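Local structure of CBIX (Paracoccus pantotrophus, 4CCS) at residues C38-T43 with L50-D55; V5-H10 with A25-V30; P18-I23 with L44-A49. The protein probably catalyses the final step of siroheme biosynthesis in denitrifying bacteria, the insertion of iron into sirohydrochlorin. All coordinates share one frame; numbering follows the deposited sequence. Where two conformers were deposited one is given.

Contact 1: residues C38-T43 with L50-D55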
ATOM      1  N   CYS A  38      -7.143 -17.568 -11.961  1.00 27.33           N
ATOM      2  CA  CYS A  38      -6.009 -17.265 -12.841  0.50 26.60           C
ATOM      3  C   CYS A  38      -5.608 -15.832 -12.475  1.00 27.24           C
ATOM      4  O   CYS A  38      -6.320 -14.904 -12.861  1.00 25.85           O
ATOM      5  CB  CYS A  38      -6.429 -17.359 -14.306  0.50 27.27           C
ATOM      6  SG  CYS A  38      -7.117 -18.965 -14.786  0.50 31.37           S
ATOM      7  N   VAL A  39      -4.535 -15.660 -11.710  1.00 22.32           N
ATOM      8  CA  VAL A  39      -4.064 -14.363 -11.206  1.00 21.32           C
ATOM      9  C   VAL A  39      -2.926 -13.791 -12.031  1.00 23.29           C
ATOM     10  O   VAL A  39      -1.899 -14.442 -12.195  1.00 22.60           O
ATOM     11  CB  VAL A  39      -3.665 -14.466  -9.704  1.00 24.06           C
ATOM     12  CG1 VAL A  39      -3.385 -13.080  -9.100  1.00 23.37           C
ATOM     13  CG2 VAL A  39      -4.738 -15.199  -8.895  1.00 23.88           C
ATOM     14  N   ARG A  40      -3.099 -12.549 -12.512  1.00 20.18           N
ATOM     15  CA  ARG A  40      -2.065 -11.849 -13.283  1.00 19.89           C
ATOM     16  C   ARG A  40      -1.899 -10.430 -12.729  1.00 22.55           C
ATOM     17  O   ARG A  40      -2.768  -9.964 -11.985  1.00 22.91           O
ATOM     18  CB  ARG A  40      -2.414 -11.822 -14.785  1.00 19.11           C
ATOM     19  CG  ARG A  40      -2.393 -13.202 -15.465  1.00 28.99           C
ATOM     20  CD  ARG A  40      -0.999 -13.820 -15.521  1.00 35.99           C
ATOM     21  NE  ARG A  40      -0.979 -15.094 -16.246  1.00 38.00           N
ATOM     22  CZ  ARG A  40      -1.197 -16.287 -15.699  1.00 50.23           C
ATOM     23  NH1 ARG A  40      -1.464 -16.395 -14.403  1.00 33.88           N
ATOM     24  NH2 ARG A  40      -1.147 -17.380 -16.442  1.00 42.87           N
ATOM     25  N   GLY A  41      -0.773  -9.770 -13.044  1.00 19.03           N
ATOM     26  CA  GLY A  41      -0.509  -8.416 -12.559  1.00 18.67           C
ATOM     27  C   GLY A  41      -0.398  -7.403 -13.700  1.00 22.96           C
ATOM     28  O   GLY A  41      -0.026  -7.754 -14.828  1.00 21.61           O
ATOM     29  N   ALA A  42      -0.727  -6.139 -13.401  1.00 19.05           N
ATOM     30  CA  ALA A  42      -0.650  -5.045 -14.372  1.00 19.60           C
ATOM     31  C   ALA A  42      -0.388  -3.705 -13.708  1.00 22.01           C
ATOM     32  O   ALA A  42      -0.865  -3.441 -12.599  1.00 19.87           O
ATOM     33  CB  ALA A  42      -1.953  -4.964 -15.174  1.00 20.81           C
ATOM     34  N   THR A  43       0.353  -2.844 -14.411  1.00 17.80           N
ATOM     35  CA  THR A  43       0.570  -1.467 -13.984  1.00 16.53           C
ATOM     36  C   THR A  43      -0.140  -0.587 -14.981  1.00 19.27           C
ATOM     37  O   THR A  43      -0.027  -0.820 -16.190  1.00 16.45           O
ATOM     38  CB  THR A  43       2.049  -1.084 -13.841  1.00 20.01           C
ATOM     39  OG1 THR A  43       2.077   0.316 -13.529  1.00 18.99           O
ATOM     40  CG2 THR A  43       2.871  -1.345 -15.114  1.00 16.93           C
ATOM     41  N   LEU A  50      -5.133  -3.178 -19.078  1.00 31.86           N
ATOM     42  CA  LEU A  50      -6.447  -3.761 -18.822  1.00 32.97           C
ATOM     43  C   LEU A  50      -7.095  -4.512 -19.985  1.00 42.10           C
ATOM     44  O   LEU A  50      -8.241  -4.956 -19.825  1.00 42.65           O
ATOM     45  CB  LEU A  50      -7.410  -2.660 -18.338  1.00 32.53           C
ATOM     46  CG  LEU A  50      -7.010  -1.872 -17.085  1.00 36.48           C
ATOM     47  CD1 LEU A  50      -7.876  -0.649 -16.932  1.00 35.98           C
ATOM     48  CD2 LEU A  50      -7.052  -2.734 -15.840  1.00 37.80           C
ATOM     49  N   ASP A  51      -6.418  -4.673 -21.141  1.00 40.97           N
ATOM     50  CA  ASP A  51      -7.125  -5.351 -22.231  1.00 42.25           C
ATOM     51  C   ASP A  51      -7.193  -6.896 -22.054  1.00 47.45           C
ATOM     52  O   ASP A  51      -7.938  -7.542 -22.791  1.00 48.25           O
ATOM     53  CB  ASP A  51      -6.654  -4.932 -23.640  1.00 44.56           C
ATOM     54  CG  ASP A  51      -5.173  -4.918 -23.934  1.00 56.23           C
ATOM     55  OD1 ASP A  51      -4.469  -5.851 -23.486  1.00 58.98           O
ATOM     56  OD2 ASP A  51      -4.740  -4.055 -24.725  1.00 56.86           O
ATOM     57  N   ARG A  52      -6.538  -7.462 -21.019  1.00 44.39           N
ATOM     58  CA  ARG A  52      -6.654  -8.895 -20.724  1.00 44.81           C
ATOM     59  C   ARG A  52      -7.914  -9.171 -19.867  1.00 48.50           C
ATOM     60  O   ARG A  52      -8.346 -10.321 -19.753  1.00 48.46           O
ATOM     61  CB  ARG A  52      -5.363  -9.464 -20.091  1.00 46.48           C
ATOM     62  CG  ARG A  52      -5.193  -9.231 -18.591  1.00 57.48           C
ATOM     63  CD  ARG A  52      -3.782  -9.560 -18.132  1.00 61.61           C
ATOM     64  NE  ARG A  52      -2.910  -8.394 -18.262  1.00 61.25           N
ATOM     65  CZ  ARG A  52      -1.640  -8.339 -17.874  1.00 63.85           C
ATOM     66  NH1 ARG A  52      -1.058  -9.401 -17.325  1.00 31.65           N
ATOM     67  NH2 ARG A  52      -0.938  -7.227 -18.040  1.00 55.26           N
ATOM     68  N   ALA A  53      -8.503  -8.107 -19.283  1.00 43.80           N
ATOM     69  CA  ALA A  53      -9.701  -8.177 -18.447  1.00 42.86           C
ATOM     70  C   ALA A  53     -10.970  -8.250 -19.281  1.00 45.26           C
ATOM     71  O   ALA A  53     -11.030  -7.700 -20.380  1.00 45.08           O
ATOM     72  CB  ALA A  53      -9.764  -6.968 -17.523  1.00 43.46           C
ATOM     73  N   ASP A  54     -11.999  -8.905 -18.729  1.00 40.78           N
ATOM     74  CA  ASP A  54     -13.328  -9.027 -19.326  1.00 39.93           C
ATOM     75  C   ASP A  54     -14.391  -8.821 -18.241  1.00 43.83           C
ATOM     76  O   ASP A  54     -14.039  -8.550 -17.087  1.00 42.90           O
ATOM     77  CB  ASP A  54     -13.501 -10.359 -20.090  1.00 41.25           C
ATOM     78  CG  ASP A  54     -13.151 -11.626 -19.331  1.00 46.41           C
ATOM     79  OD1 ASP A  54     -13.401 -11.679 -18.101  1.00 45.18           O
ATOM     80  OD2 ASP A  54     -12.679 -12.587 -19.976  1.00 51.92           O
ATOM     81  N   ASP A  55     -15.682  -8.941 -18.603  1.00 41.05           N
ATOM     82  CA  ASP A  55     -16.815  -8.753 -17.694  1.00 40.85           C
ATOM     83  C   ASP A  55     -16.838  -9.697 -16.481  1.00 42.41           C
ATOM     84  O   ASP A  55     -17.482  -9.365 -15.487  1.00 42.34           O
ATOM     85  CB  ASP A  55     -18.145  -8.829 -18.470  1.00 43.41           C
ATOM     86  CG  ASP A  55     -18.481  -7.552 -19.221  1.00 56.35           C
ATOM     87  OD1 ASP A  55     -17.975  -6.477 -18.827  1.00 55.84           O
ATOM     88  OD2 ASP A  55     -19.275  -7.624 -20.185  1.00 65.95           O
TER
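Gly41 O, the carbonyl oxygen of buried Gly41 in strand 38-43, faces the guanidinium end of Arg52. Arg52 NH1 lies 3.2 Å from Gly41 O, and its partner nitrogen NH2 is only slightly farther from that oxygen, at 3.4 Å. Gln20 NE2, from helix 16-30, makes a weak hydrogen bond to this oxygen. The guanidinium group meets the strand obliquely, with its two terminal nitrogens spread along it: NH1 is 3.8 Å from Arg40 CB, while NH2 is 3.8 Å from the methyl CB of Ala42. Arg52 gets there because its CG sits between backbone N and carbonyl carbon (chi1 81°) and the chain bends again at chi3. Strand 38-43 is an outer strand of a four-stranded parallel sheet of order 2-1-3-4, and the loop carrying Arg52 leads on to strand 57-61, on the far side of strand 4-9. The Arg52 side chain touches Leu6 of that middle strand as well as Gln20, so one long side chain reaches two strands and a helix. Its base is a type I turn from Leu50 to Ala53, closed by Ala53 N to Leu50 O at 3.2 Å. Arg40 starts toward the loop but turns off at chi2, and its NH1 gives a hydrogen bond to Val39 O (3.0 Å, 158° at the hydrogen). That donor stands 55° above the carbonyl plane, although the oxygen lies in the guanidinium plane. This turn leaves the like charges apart, with Arg40 NE 5.8 Å from Arg52 NH1.

Contact 2: residues V5-H10 with A25-V30; sequences VLIVAH and ALAARV. With EDO (1,2-ethanediol), chain D.
Ile7 and Leu26 meet through two rotations: Ile7 CG1 stands anti to its carbonyl carbon (chi1 -51°), and Leu26 CG is anti to its backbone N (chi1 -180°). The branch methyl CG2 of Ile7 then lies 4.2 Å from Leu26 CD2, while Ile7 CG1 rests 4.3 Å from the methyl CB of Ala27. No hydrogen bond crosses between strand and helix; the evidence is of purely apolar contact, with all three touching residues buried. Ala27 has no more than a methyl here, and its CA comes within 6.5 Å of the Ile7 CA. Just past the end of the strand, His10 ND1 and O2 of a 1,2-ethanediol, probably from the crystallisation liquor, share a hydrogen bond of 2.8 Å (161°), O2 lying in the ring plane at its edge. The diol is also bonded to Gly11 N, while the His10 ring stacks on Phe63 and meets Phe69 edge-to-face. With an alanine here, the diol would probably lose its ring-nitrogen partner and Phe63 the ring it stacks against. Strand 4-9, helix 16-30 and strand 38-43 form a beta-alpha-beta unit; Ile7 also touches Val39 of the neighbouring strand, Tyr60 of strand 57-61, and Ile219 of helix 215-226.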
ATOM      1  N   VAL A   5      -8.438 -12.958 -12.353  1.00 25.73           N
ATOM      2  CA  VAL A   5      -8.082 -11.907 -11.376  1.00 23.70           C
ATOM      3  C   VAL A   5      -6.902 -11.062 -11.869  1.00 25.11           C
ATOM      4  O   VAL A   5      -5.851 -11.601 -12.215  1.00 24.20           O
ATOM      5  CB  VAL A   5      -7.843 -12.450  -9.927  1.00 27.46           C
ATOM      6  CG1 VAL A   5      -7.498 -11.319  -8.947  1.00 26.71           C
ATOM      7  CG2 VAL A   5      -9.052 -13.238  -9.417  1.00 27.32           C
ATOM      8  N   LEU A   6      -7.068  -9.734 -11.845  1.00 20.91           N
ATOM      9  CA  LEU A   6      -5.999  -8.818 -12.220  1.00 20.91           C
ATOM     10  C   LEU A   6      -5.645  -7.910 -11.034  1.00 21.59           C
ATOM     11  O   LEU A   6      -6.516  -7.213 -10.521  1.00 19.67           O
ATOM     12  CB  LEU A   6      -6.430  -8.019 -13.472  1.00 22.44           C
ATOM     13  CG  LEU A   6      -5.371  -7.218 -14.246  1.00 29.47           C
ATOM     14  CD1 LEU A   6      -4.173  -8.096 -14.684  1.00 30.00           C
ATOM     15  CD2 LEU A   6      -5.999  -6.568 -15.472  1.00 32.18           C
ATOM     16  N   ILE A   7      -4.385  -7.975 -10.572  1.00 19.35           N
ATOM     17  CA  ILE A   7      -3.824  -7.131  -9.495  1.00 18.78           C
ATOM     18  C   ILE A   7      -3.293  -5.900 -10.230  1.00 20.80           C
ATOM     19  O   ILE A   7      -2.408  -6.025 -11.087  1.00 18.96           O
ATOM     20  CB  ILE A   7      -2.697  -7.845  -8.705  1.00 22.08           C
ATOM     21  CG1 ILE A   7      -3.101  -9.264  -8.206  1.00 23.07           C
ATOM     22  CG2 ILE A   7      -2.168  -6.968  -7.561  1.00 21.80           C
ATOM     23  CD1 ILE A   7      -4.391  -9.459  -7.438  1.00 40.47           C
ATOM     24  N   VAL A   8      -3.880  -4.734  -9.942  1.00 17.42           N
ATOM     25  CA  VAL A   8      -3.594  -3.492 -10.662  1.00 16.38           C
ATOM     26  C   VAL A   8      -2.894  -2.452  -9.798  1.00 18.94           C
ATOM     27  O   VAL A   8      -3.398  -2.080  -8.740  1.00 18.41           O
ATOM     28  CB  VAL A   8      -4.894  -2.937 -11.314  1.00 19.74           C
ATOM     29  CG1 VAL A   8      -4.653  -1.596 -12.012  1.00 19.31           C
ATOM     30  CG2 VAL A   8      -5.490  -3.946 -12.296  1.00 19.34           C
ATOM     31  N   ALA A   9      -1.752  -1.957 -10.280  1.00 15.82           N
ATOM     32  CA  ALA A   9      -1.027  -0.878  -9.619  1.00 15.75           C
ATOM     33  C   ALA A   9      -1.235   0.437 -10.370  1.00 20.53           C
ATOM     34  O   ALA A   9      -1.417   0.436 -11.601  1.00 18.30           O
ATOM     35  CB  ALA A   9       0.453  -1.197  -9.578  1.00 16.19           C
ATOM     36  N   HIS A  10      -1.176   1.559  -9.637  1.00 17.58           N
ATOM     37  CA  HIS A  10      -1.186   2.898 -10.231  1.00 18.11           C
ATOM     38  C   HIS A  10       0.111   3.028 -11.024  1.00 21.92           C
ATOM     39  O   HIS A  10       1.142   2.512 -10.598  1.00 20.75           O
ATOM     40  CB  HIS A  10      -1.151   3.989  -9.143  1.00 19.32           C
ATOM     41  CG  HIS A  10      -2.498   4.494  -8.756  1.00 22.99           C
ATOM     42  ND1 HIS A  10      -3.417   4.903  -9.703  1.00 25.03           N
ATOM     43  CD2 HIS A  10      -3.038   4.645  -7.527  1.00 24.75           C
ATOM     44  CE1 HIS A  10      -4.494   5.260  -9.022  1.00 24.66           C
ATOM     45  NE2 HIS A  10      -4.305   5.129  -7.710  1.00 24.80           N
ATOM     46  N   ALA A  25       5.543 -10.107 -10.677  1.00 18.03           N
ATOM     47  CA  ALA A  25       6.237 -10.849  -9.615  1.00 18.75           C
ATOM     48  C   ALA A  25       5.326 -11.007  -8.382  1.00 21.90           C
ATOM     49  O   ALA A  25       5.294 -12.086  -7.775  1.00 21.36           O
ATOM     50  CB  ALA A  25       7.538 -10.140  -9.231  1.00 19.56           C
ATOM     51  N   LEU A  26       4.568  -9.941  -8.029  1.00 17.06           N
ATOM     52  CA  LEU A  26       3.623  -9.979  -6.911  1.00 16.78           C
ATOM     53  C   LEU A  26       2.456 -10.929  -7.224  1.00 20.24           C
ATOM     54  O   LEU A  26       2.139 -11.780  -6.399  1.00 20.34           O
ATOM     55  CB  LEU A  26       3.090  -8.565  -6.579  1.00 16.16           C
ATOM     56  CG  LEU A  26       2.089  -8.492  -5.404  1.00 20.70           C
ATOM     57  CD1 LEU A  26       2.767  -8.822  -4.074  1.00 21.17           C
ATOM     58  CD2 LEU A  26       1.429  -7.123  -5.332  1.00 22.09           C
ATOM     59  N   ALA A  27       1.856 -10.820  -8.423  1.00 17.77           N
ATOM     60  CA  ALA A  27       0.746 -11.695  -8.826  1.00 18.32           C
ATOM     61  C   ALA A  27       1.176 -13.170  -8.857  1.00 23.07           C
ATOM     62  O   ALA A  27       0.360 -14.034  -8.528  1.00 22.96           O
ATOM     63  CB  ALA A  27       0.208 -11.276 -10.179  1.00 18.76           C
ATOM     64  N   ALA A  28       2.467 -13.446  -9.195  1.00 19.95           N
ATOM     65  CA  ALA A  28       3.034 -14.796  -9.225  1.00 20.70           C
ATOM     66  C   ALA A  28       3.162 -15.392  -7.813  1.00 26.63           C
ATOM     67  O   ALA A  28       3.083 -16.610  -7.668  1.00 25.77           O
ATOM     68  CB  ALA A  28       4.379 -14.803  -9.933  1.00 21.32           C
ATOM     69  N   ARG A  29       3.327 -14.543  -6.777  1.00 22.59           N
ATOM     70  CA  ARG A  29       3.392 -14.988  -5.383  1.00 21.47           C
ATOM     71  C   ARG A  29       1.971 -15.230  -4.858  1.00 24.10           C
ATOM     72  O   ARG A  29       1.766 -16.148  -4.061  1.00 24.46           O
ATOM     73  CB  ARG A  29       4.166 -13.993  -4.499  1.00 21.93           C
ATOM     74  CG  ARG A  29       5.679 -13.976  -4.753  1.00 29.85           C
ATOM     75  CD  ARG A  29       6.296 -12.663  -4.320  1.00 34.50           C
ATOM     76  NE  ARG A  29       6.500 -12.605  -2.872  1.00 42.81           N
ATOM     77  CZ  ARG A  29       6.446 -11.494  -2.137  1.00 55.39           C
ATOM     78  NH1 ARG A  29       6.162 -10.323  -2.705  1.00 34.74           N
ATOM     79  NH2 ARG A  29       6.648 -11.550  -0.827  1.00 35.23           N
ATOM     80  N   VAL A  30       0.990 -14.435  -5.326  1.00 19.67           N
ATOM     81  CA  VAL A  30      -0.432 -14.571  -4.980  1.00 19.18           C
ATOM     82  C   VAL A  30      -0.988 -15.889  -5.580  1.00 25.81           C
ATOM     83  O   VAL A  30      -1.665 -16.652  -4.878  1.00 23.65           O
ATOM     84  CB  VAL A  30      -1.255 -13.318  -5.426  1.00 21.84           C
ATOM     85  CG1 VAL A  30      -2.768 -13.531  -5.296  1.00 21.33           C
ATOM     86  CG2 VAL A  30      -0.822 -12.061  -4.665  1.00 21.02           C
TER
HETATM   87  C1  EDO D1229      -1.207   6.655 -13.542  1.00 45.76           C
HETATM   88  O1  EDO D1229      -0.844   5.611 -14.447  1.00 47.07           O
HETATM   89  C2  EDO D1229      -2.565   6.339 -12.927  1.00 42.56           C
HETATM   90  O2  EDO D1229      -2.499   5.061 -12.308  1.00 37.66           O

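Contact 3: residues P18-I23 with L44-A49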
ATOM      1  N   PRO A  18       9.938  -2.064 -15.893  1.00 16.95           N
ATOM      2  CA  PRO A  18      10.243  -2.595 -14.547  1.00 16.84           C
ATOM      3  C   PRO A  18       9.024  -2.522 -13.603  1.00 19.06           C
ATOM      4  O   PRO A  18       8.865  -3.382 -12.740  1.00 18.16           O
ATOM      5  CB  PRO A  18      11.426  -1.754 -14.069  1.00 19.37           C
ATOM      6  CG  PRO A  18      11.463  -0.554 -14.955  1.00 23.80           C
ATOM      7  CD  PRO A  18      10.880  -0.985 -16.265  1.00 19.20           C
ATOM      8  N   GLN A  19       8.113  -1.563 -13.840  1.00 14.27           N
ATOM      9  CA  GLN A  19       6.894  -1.426 -13.034  1.00 14.44           C
ATOM     10  C   GLN A  19       5.976  -2.628 -13.300  1.00 18.11           C
ATOM     11  O   GLN A  19       5.415  -3.193 -12.361  1.00 17.06           O
ATOM     12  CB  GLN A  19       6.168  -0.116 -13.367  1.00 14.98           C
ATOM     13  CG  GLN A  19       6.905   1.126 -12.830  1.00 18.27           C
ATOM     14  CD  GLN A  19       6.194   2.397 -13.199  1.00 19.80           C
ATOM     15  OE1 GLN A  19       5.050   2.621 -12.827  1.00 14.87           O
ATOM     16  NE2 GLN A  19       6.872   3.297 -13.900  1.00 20.40           N
ATOM     17  N   GLN A  20       5.871  -3.037 -14.571  1.00 15.00           N
ATOM     18  CA  GLN A  20       5.071  -4.203 -14.982  1.00 15.72           C
ATOM     19  C   GLN A  20       5.656  -5.495 -14.413  1.00 19.17           C
ATOM     20  O   GLN A  20       4.895  -6.306 -13.874  1.00 18.75           O
ATOM     21  CB  GLN A  20       4.952  -4.271 -16.516  1.00 16.47           C
ATOM     22  CG  GLN A  20       4.131  -5.469 -17.056  1.00 23.32           C
ATOM     23  CD  GLN A  20       2.669  -5.455 -16.657  1.00 30.81           C
ATOM     24  OE1 GLN A  20       2.077  -4.408 -16.393  1.00 24.56           O
ATOM     25  NE2 GLN A  20       2.007  -6.605 -16.730  1.00 26.09           N
ATOM     26  N   ARG A  21       6.998  -5.669 -14.500  1.00 16.79           N
ATOM     27  CA  ARG A  21       7.695  -6.852 -13.959  1.00 16.69           C
ATOM     28  C   ARG A  21       7.448  -6.997 -12.442  1.00 18.89           C
ATOM     29  O   ARG A  21       7.252  -8.115 -11.976  1.00 17.98           O
ATOM     30  CB  ARG A  21       9.214  -6.778 -14.228  1.00 19.13           C
ATOM     31  CG  ARG A  21       9.598  -7.327 -15.603  1.00 34.49           C
ATOM     32  CD  ARG A  21      11.106  -7.427 -15.800  1.00 39.78           C
ATOM     33  NE  ARG A  21      11.732  -6.105 -15.890  1.00 39.62           N
ATOM     34  CZ  ARG A  21      11.885  -5.422 -17.020  1.00 45.96           C
ATOM     35  NH1 ARG A  21      11.481  -5.935 -18.175  1.00 29.27           N
ATOM     36  NH2 ARG A  21      12.455  -4.226 -17.005  1.00 27.94           N
ATOM     37  N   ALA A  22       7.462  -5.878 -11.684  1.00 15.95           N
ATOM     38  CA  ALA A  22       7.217  -5.896 -10.229  1.00 16.40           C
ATOM     39  C   ALA A  22       5.805  -6.394  -9.892  1.00 19.17           C
ATOM     40  O   ALA A  22       5.635  -7.219  -8.983  1.00 18.42           O
ATOM     41  CB  ALA A  22       7.452  -4.504  -9.632  1.00 17.28           C
ATOM     42  N   ILE A  23       4.791  -5.927 -10.630  1.00 15.01           N
ATOM     43  CA  ILE A  23       3.399  -6.333 -10.354  1.00 14.76           C
ATOM     44  C   ILE A  23       3.163  -7.790 -10.807  1.00 19.17           C
ATOM     45  O   ILE A  23       2.434  -8.525 -10.131  1.00 17.33           O
ATOM     46  CB  ILE A  23       2.332  -5.327 -10.873  1.00 17.62           C
ATOM     47  CG1 ILE A  23       2.678  -3.862 -10.470  1.00 17.64           C
ATOM     48  CG2 ILE A  23       0.926  -5.681 -10.352  1.00 18.73           C
ATOM     49  CD1 ILE A  23       3.077  -3.606  -8.873  1.00 22.06           C
ATOM     50  N   LEU A  44      -0.851   0.436 -14.486  1.00 17.64           N
ATOM     51  CA  LEU A  44      -1.545   1.386 -15.350  1.00 17.73           C
ATOM     52  C   LEU A  44      -0.558   2.261 -16.152  1.00 20.65           C
ATOM     53  O   LEU A  44      -0.992   2.985 -17.050  1.00 20.54           O
ATOM     54  CB  LEU A  44      -2.579   2.217 -14.565  1.00 17.63           C
ATOM     55  CG  LEU A  44      -3.742   1.410 -13.945  1.00 21.26           C
ATOM     56  CD1 LEU A  44      -4.645   2.298 -13.123  1.00 20.58           C
ATOM     57  CD2 LEU A  44      -4.548   0.648 -15.013  1.00 23.60           C
ATOM     58  N   ALA A  45       0.772   2.155 -15.868  1.00 15.18           N
ATOM     59  CA  ALA A  45       1.794   2.890 -16.657  1.00 15.61           C
ATOM     60  C   ALA A  45       2.000   2.187 -18.019  1.00 19.36           C
ATOM     61  O   ALA A  45       2.562   2.777 -18.942  1.00 18.23           O
ATOM     62  CB  ALA A  45       3.123   2.954 -15.898  1.00 16.36           C
ATOM     63  N   MET A  46       1.552   0.921 -18.135  1.00 17.63           N
ATOM     64  CA  MET A  46       1.714   0.130 -19.342  1.00 19.17           C
ATOM     65  C   MET A  46       0.494   0.311 -20.243  1.00 25.32           C
ATOM     66  O   MET A  46      -0.633   0.096 -19.770  1.00 24.89           O
ATOM     67  CB  MET A  46       1.948  -1.357 -18.966  1.00 22.33           C
ATOM     68  CG  MET A  46       2.406  -2.236 -20.115  1.00 27.62           C
ATOM     69  SD  MET A  46       3.992  -1.737 -20.832  1.00 32.69           S
ATOM     70  CE  MET A  46       5.151  -2.518 -19.719  1.00 29.03           C
ATOM     71  N   PRO A  47       0.687   0.738 -21.534  1.00 22.84           N
ATOM     72  CA  PRO A  47      -0.479   0.848 -22.421  1.00 23.20           C
ATOM     73  C   PRO A  47      -1.047  -0.566 -22.627  1.00 28.74           C
ATOM     74  O   PRO A  47      -0.285  -1.545 -22.674  1.00 28.76           O
ATOM     75  CB  PRO A  47       0.085   1.448 -23.728  1.00 25.33           C
ATOM     76  CG  PRO A  47       1.557   1.475 -23.569  1.00 29.41           C
ATOM     77  CD  PRO A  47       1.855   1.441 -22.101  1.00 24.47           C
ATOM     78  N   GLY A  48      -2.377  -0.675 -22.658  1.00 27.19           N
ATOM     79  CA  GLY A  48      -3.046  -1.971 -22.831  1.00 27.55           C
ATOM     80  C   GLY A  48      -3.010  -2.837 -21.564  1.00 31.56           C
ATOM     81  O   GLY A  48      -3.197  -4.050 -21.663  1.00 30.01           O
ATOM     82  N   ALA A  49      -2.781  -2.214 -20.382  1.00 28.83           N
ATOM     83  CA  ALA A  49      -2.713  -2.887 -19.065  1.00 28.95           C
ATOM     84  C   ALA A  49      -3.948  -3.740 -18.780  1.00 33.56           C
ATOM     85  O   ALA A  49      -3.821  -4.873 -18.316  1.00 32.92           O
ATOM     86  CB  ALA A  49      -2.554  -1.848 -17.957  1.00 29.13           C
TER
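Gln20 and Met46 make the larger part of this contact, their side chains crossing at about a right angle. The terminal methyl CE of Met46 sits 3.7 Å from Gln20 CB and 4.1 Å from its CG, so it touches the aliphatic part of the glutamine and not the amide. Met46 folds back to do this: CG is anti to the backbone N (chi1 -168°), then the chain bends at both chi2 and chi3. Equally close, Ala45 CB approaches Gln19 OE1 at 3.6 Å, and Pro16 touches both Ala45 and Met46. Loop 44-49, between strands 38-43 and 57-61, thus lies against the early turns of helix 16-30, the helix of the beta-alpha-beta unit 4-9, 16-30, 38-43. Toward the outside the fit slackens: the chain turns away through a type II turn from Met46 to Ala49, with exposed Pro47 and Gly48 at its corners. Gly48 has a positive phi (75°), which favours glycine, and the closing bond, Ala49 N to Met46 O at 3.2 Å, is weak. Ala49 CB stays 5.5 Å or more from the helix segment. No hydrogen bond joins the two segments, so the loop is held here by van der Waals contact, whereas Gln19 OE1 and Gln20 OE1 accept from Gln12 N and from Thr43 N of strand 38-43, and Gln20 NE2 bonds back to Glu24 OE2 in the same helix.

How the contacts relate
Contact 2 is the core member, its strand-helix packing buried and apolar, with the polar His10 site just past the strand's end, whereas contacts 1 and 3 are partly buried and mix methyl or methylene packing with polar groups at the loop between strands 38-43 and 57-61. Contacts 2 and 3 both use helix 16-30, at its later and earlier turns respectively; contacts 1 and 2 reach neighbouring strands of one sheet, where Ala42 N lies 2.9 Å from Ile7 O, a probable hydrogen bond. Ala27 CB of contact 2 also packs against the backbone of strand 38-43. Leu44 N follows that ladder, 2.9 Å from Ala9 O, carrying it into contact 3. Gln20 links contacts 1 and 3.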